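Local coordinates for uncharacterized protein yqbN (Bacillus subtilis, PDB 3KLU), which is of unknown function but may act as a phage tail assembly chaperone of the XkdN-like kind, at residues I49-D52 against R53-L57; A83-A86 against V87-V91. All coordinates share one frame; numbering follows the deposited sequence.

Contact 1: I49-D52 against R53-L57; sequences ITTD and RIDEL
I49 and I54 meet at the tight end of this helix start: CD1 of I49 lies 3.4 Å from I54 CG1, closer than carbons usually pack. The I49 first torsion (chi1 57°) sets CG1 between its backbone N and carbonyl carbon, and the extended chi2 then carries CD1 across the I54 side chain. From there the same methyl reaches R53 CG at 3.9 Å and L57 CD1 at 4.1 Å, so one methyl touches side chains from the first two turns of the helix. L57 is the buried member and continues this apolar surface onto F81 of helix 78-89.

Polar contacts fix the turn itself. T50 OG1 accepts from R53 N at 3.0 Å, with an N-H...O angle of 150°, while T50 O takes the amide of I54 at the same length; the residue therefore serves two amides, one through its side chain and one through its backbone. T51 O and D52 O next receive D55 N and E56 N.

On the outer side T51, D52, D55 and E56 are exposed and meet the other segment mainly through the backbone. Here R53 NH1 makes a salt bridge of 3.0 Å to E56 OE2, weak as a hydrogen bond, whereas R53 NE makes a salt bridge to E88 of helix 78-89; L57 CD2 sits above one face of the R53 guanidinium, offset toward its rim. With T50 just before the helix and its hydroxyl on the N-H three residues ahead, the arrangement is a threonine N-cap.

Contact 2: A83-A86 against V87-V91; sequences ARIA and VETTV
V87 enters with a nearly straight bond: its N donates to A83 O at 2.9 Å with an N-H...O angle of 169°, and its CG2 rests 3.5 Å from that same oxygen. E88 repeats the helical step, N to R84 O at 3.1 Å. Its extended side chain runs past R84 O, but E88 OE2 stays 4.3 Å from R84 NH2 and well off the guanidinium plane, so the two charges are merely near each other; E60 pairs with R84, and R53 and K96 with E88. At T89 the pattern doubles. I85 O takes T89 N in the carbonyl plane and T89 OG1, 2.7 Å away, from 47° above it; a chi1 of -61° holds this hydroxyl beside its own backbone N, near the acceptor. T90, the first residue to leave helical angles, has OG1 2.8 Å from A86 O, to which it donates, and its N adds a weak bond to the same oxygen. Both hydroxyls also have outside partners, N134 for T89 and W126 for T90. The chemistry implies that, in this largely buried contact, I85 O gains a second donor beyond its regular amide, while the T90 hydroxyl supplements a weak amide bond at A86 O as helix 78-89 ends.

In the fold
Contact 1 starts helix 51-60 and contact 2 ends helix 78-89, the next helix in the chain; their centres are about 11 Å apart. Where they touch, R53 NE of contact 1 makes a 2.9 Å salt bridge with E88 OE1 of contact 2. Packing flanks this pair: I49 CG2 lies 3.5 Å from E88 O, and L57 CD2 lies 3.7 Å from R84 NH2. Contact 1 is at the surface, its centre about 12 Å from that of the chain, whereas contact 2 is buried, its centre about 3 Å from the same point. Beyond contact 2 the chain enters strand 90-92, an outer strand of the antiparallel sheet, paired with strand 44-46, which precedes contact 1.

Contact 1: I49-D52 against R53-L57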
loop_
_atom_site.group_PDB
_atom_site.type_symbol
_atom_site.label_atom_id
_atom_site.label_comp_id
_atom_site.label_asym_id
_atom_site.label_seq_id
_atom_site.Cartn_x
_atom_site.Cartn_y
_atom_site.Cartn_z
ATOM N N ILE A 49 5.083 3.067 3.904
ATOM C CA ILE A 49 5.772 4.158 3.249
ATOM C C ILE A 49 6.270 5.068 4.386
ATOM O O ILE A 49 6.113 4.742 5.559
ATOM C CB ILE A 49 4.829 4.887 2.275
ATOM C CG1 ILE A 49 3.594 5.401 3.020
ATOM C CG2 ILE A 49 4.398 3.909 1.192
ATOM C CD1 ILE A 49 2.751 6.373 2.229
ATOM N N THR A 50 6.857 6.198 4.052
ATOM C CA THR A 50 7.388 7.052 5.081
ATOM C C THR A 50 6.366 8.029 5.609
ATOM O O THR A 50 5.295 8.281 4.998
ATOM C CB THR A 50 8.574 7.830 4.545
ATOM O OG1 THR A 50 8.111 8.736 3.541
ATOM C CG2 THR A 50 9.579 6.861 3.887
ATOM N N THR A 51 6.691 8.573 6.764
ATOM C CA THR A 51 5.835 9.550 7.393
ATOM C C THR A 51 5.835 10.806 6.518
ATOM O O THR A 51 4.789 11.395 6.282
ATOM C CB THR A 51 6.359 9.829 8.815
ATOM O OG1 THR A 51 6.302 8.605 9.580
ATOM C CG2 THR A 51 5.552 10.956 9.470
ATOM N N ASP A 52 7.003 11.191 6.009
ATOM C CA ASP A 52 7.110 12.354 5.127
ATOM C C ASP A 52 6.150 12.161 3.942
ATOM O O ASP A 52 5.435 13.076 3.536
ATOM C CB ASP A 52 8.550 12.506 4.559
ATOM C CG ASP A 52 9.546 13.152 5.557
ATOM O OD1 ASP A 52 9.118 13.524 6.664
ATOM O OD2 ASP A 52 10.764 13.294 5.242
ATOM N N ARG A 53 6.140 10.955 3.393
ATOM C CA ARG A 53 5.311 10.682 2.224
ATOM C C ARG A 53 3.824 10.709 2.496
ATOM O O ARG A 53 3.030 11.105 1.638
ATOM C CB ARG A 53 5.693 9.333 1.613
ATOM C CG ARG A 53 4.921 9.026 0.358
ATOM C CD ARG A 53 4.971 10.203 -0.665
ATOM N NE ARG A 53 4.205 9.857 -1.863
ATOM C CZ ARG A 53 3.844 10.700 -2.832
ATOM N NH1 ARG A 53 4.159 11.995 -2.790
ATOM N NH2 ARG A 53 3.161 10.229 -3.870
ATOM N N ILE A 54 3.441 10.275 3.693
ATOM C CA ILE A 54 2.041 10.260 4.070
ATOM C C ILE A 54 1.615 11.727 4.188
ATOM O O ILE A 54 0.442 12.094 3.991
ATOM C CB ILE A 54 1.870 9.496 5.398
ATOM C CG1 ILE A 54 2.181 7.998 5.167
ATOM C CG2 ILE A 54 0.483 9.658 5.916
ATOM C CD1 ILE A 54 2.537 7.180 6.418
ATOM N N ASP A 55 2.590 12.579 4.494
ATOM C CA ASP A 55 2.305 13.994 4.614
ATOM C C ASP A 55 2.031 14.602 3.260
ATOM O O ASP A 55 1.033 15.280 3.091
ATOM C CB ASP A 55 3.456 14.724 5.286
ATOM C CG ASP A 55 3.455 14.542 6.790
ATOM O OD1 ASP A 55 2.349 14.441 7.370
ATOM O OD2 ASP A 55 4.551 14.516 7.390
ATOM N N GLU A 56 2.900 14.376 2.284
ATOM C CA GLU A 56 2.618 14.950 0.983
ATOM C C GLU A 56 1.292 14.413 0.449
ATOM O O GLU A 56 0.603 15.097 -0.299
ATOM C CB GLU A 56 3.679 14.615 -0.041
ATOM C CG GLU A 56 5.035 14.324 0.477
ATOM C CD GLU A 56 5.917 13.912 -0.667
ATOM O OE1 GLU A 56 6.859 13.111 -0.477
ATOM O OE2 GLU A 56 5.659 14.405 -1.781
ATOM N N LEU A 57 0.930 13.188 0.807
ATOM C CA LEU A 57 -0.332 12.672 0.313
ATOM C C LEU A 57 -1.502 13.397 0.943
ATOM O O LEU A 57 -2.514 13.656 0.279
ATOM C CB LEU A 57 -0.464 11.161 0.567
ATOM C CG LEU A 57 0.415 10.368 -0.401
ATOM C CD1 LEU A 57 0.477 8.884 -0.006
ATOM C CD2 LEU A 57 -0.130 10.583 -1.836
#

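Contact 2: A83-A86 against V87-V91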
loop_
_atom_site.group_PDB
_atom_site.type_symbol
_atom_site.label_atom_id
_atom_site.label_comp_id
_atom_site.label_asym_id
_atom_site.label_seq_id
_atom_site.Cartn_x
_atom_site.Cartn_y
_atom_site.Cartn_z
ATOM N N ALA A 83 -6.653 5.567 -0.162
ATOM C CA ALA A 83 -6.476 4.700 -1.306
ATOM C C ALA A 83 -5.072 4.918 -1.856
ATOM O O ALA A 83 -4.357 3.953 -2.169
ATOM C CB ALA A 83 -7.546 5.002 -2.381
ATOM N N ARG A 84 -4.675 6.181 -1.980
ATOM C CA ARG A 84 -3.357 6.476 -2.500
ATOM C C ARG A 84 -2.319 5.857 -1.562
ATOM O O ARG A 84 -1.327 5.318 -2.016
ATOM C CB ARG A 84 -3.126 7.985 -2.588
ATOM C CG ARG A 84 -4.268 8.808 -3.133
ATOM C CD ARG A 84 -4.197 9.038 -4.623
ATOM N NE ARG A 84 -2.850 9.365 -5.093
ATOM C CZ ARG A 84 -2.221 10.518 -4.897
ATOM N NH1 ARG A 84 -2.802 11.503 -4.219
ATOM N NH2 ARG A 84 -1.003 10.691 -5.404
ATOM N N ILE A 85 -2.543 5.914 -0.251
ATOM C CA ILE A 85 -1.580 5.331 0.694
ATOM C C ILE A 85 -1.415 3.823 0.423
ATOM O O ILE A 85 -0.265 3.281 0.383
ATOM C CB ILE A 85 -2.043 5.507 2.171
ATOM C CG1 ILE A 85 -2.098 6.988 2.551
ATOM C CG2 ILE A 85 -1.098 4.754 3.090
ATOM C CD1 ILE A 85 -2.582 7.265 3.998
ATOM N N ALA A 86 -2.564 3.157 0.251
ATOM C CA ALA A 86 -2.610 1.721 -0.015
ATOM C C ALA A 86 -1.868 1.381 -1.307
ATOM O O ALA A 86 -1.048 0.443 -1.338
ATOM C CB ALA A 86 -4.088 1.236 -0.102
ATOM N N VAL A 87 -2.156 2.132 -2.374
ATOM C CA VAL A 87 -1.474 1.895 -3.637
ATOM C C VAL A 87 0.046 1.911 -3.414
ATOM O O VAL A 87 0.732 0.996 -3.818
ATOM C CB VAL A 87 -1.883 2.971 -4.693
ATOM C CG1 VAL A 87 -0.864 3.001 -5.889
ATOM C CG2 VAL A 87 -3.271 2.624 -5.253
ATOM N N GLU A 88 0.556 2.936 -2.729
ATOM C CA GLU A 88 2.002 3.061 -2.495
ATOM C C GLU A 88 2.584 2.096 -1.413
ATOM O O GLU A 88 3.759 1.703 -1.440
ATOM C CB GLU A 88 2.310 4.528 -2.207
ATOM C CG GLU A 88 2.107 5.376 -3.461
ATOM C CD GLU A 88 2.338 6.875 -3.233
ATOM O OE1 GLU A 88 3.075 7.253 -2.288
ATOM O OE2 GLU A 88 1.794 7.688 -4.012
ATOM N N THR A 89 1.742 1.672 -0.488
ATOM C CA THR A 89 2.183 0.705 0.505
ATOM C C THR A 89 2.211 -0.697 -0.132
ATOM O O THR A 89 2.798 -1.628 0.408
ATOM C CB THR A 89 1.193 0.709 1.650
ATOM O OG1 THR A 89 1.197 2.017 2.217
ATOM C CG2 THR A 89 1.504 -0.353 2.687
ATOM N N THR A 90 1.569 -0.848 -1.286
ATOM C CA THR A 90 1.525 -2.163 -1.910
ATOM C C THR A 90 2.593 -2.351 -2.948
ATOM O O THR A 90 2.489 -1.813 -4.048
ATOM C CB THR A 90 0.143 -2.416 -2.524
ATOM O OG1 THR A 90 -0.841 -2.346 -1.488
ATOM C CG2 THR A 90 0.072 -3.789 -3.161
ATOM N N VAL A 91 3.588 -3.165 -2.598
ATOM C CA VAL A 91 4.739 -3.439 -3.453
ATOM C C VAL A 91 4.431 -4.317 -4.664
ATOM O O VAL A 91 4.957 -4.100 -5.754
ATOM C CB VAL A 91 5.861 -4.165 -2.649
ATOM C CG1 VAL A 91 7.150 -4.082 -3.399
ATOM C CG2 VAL A 91 5.993 -3.572 -1.260
#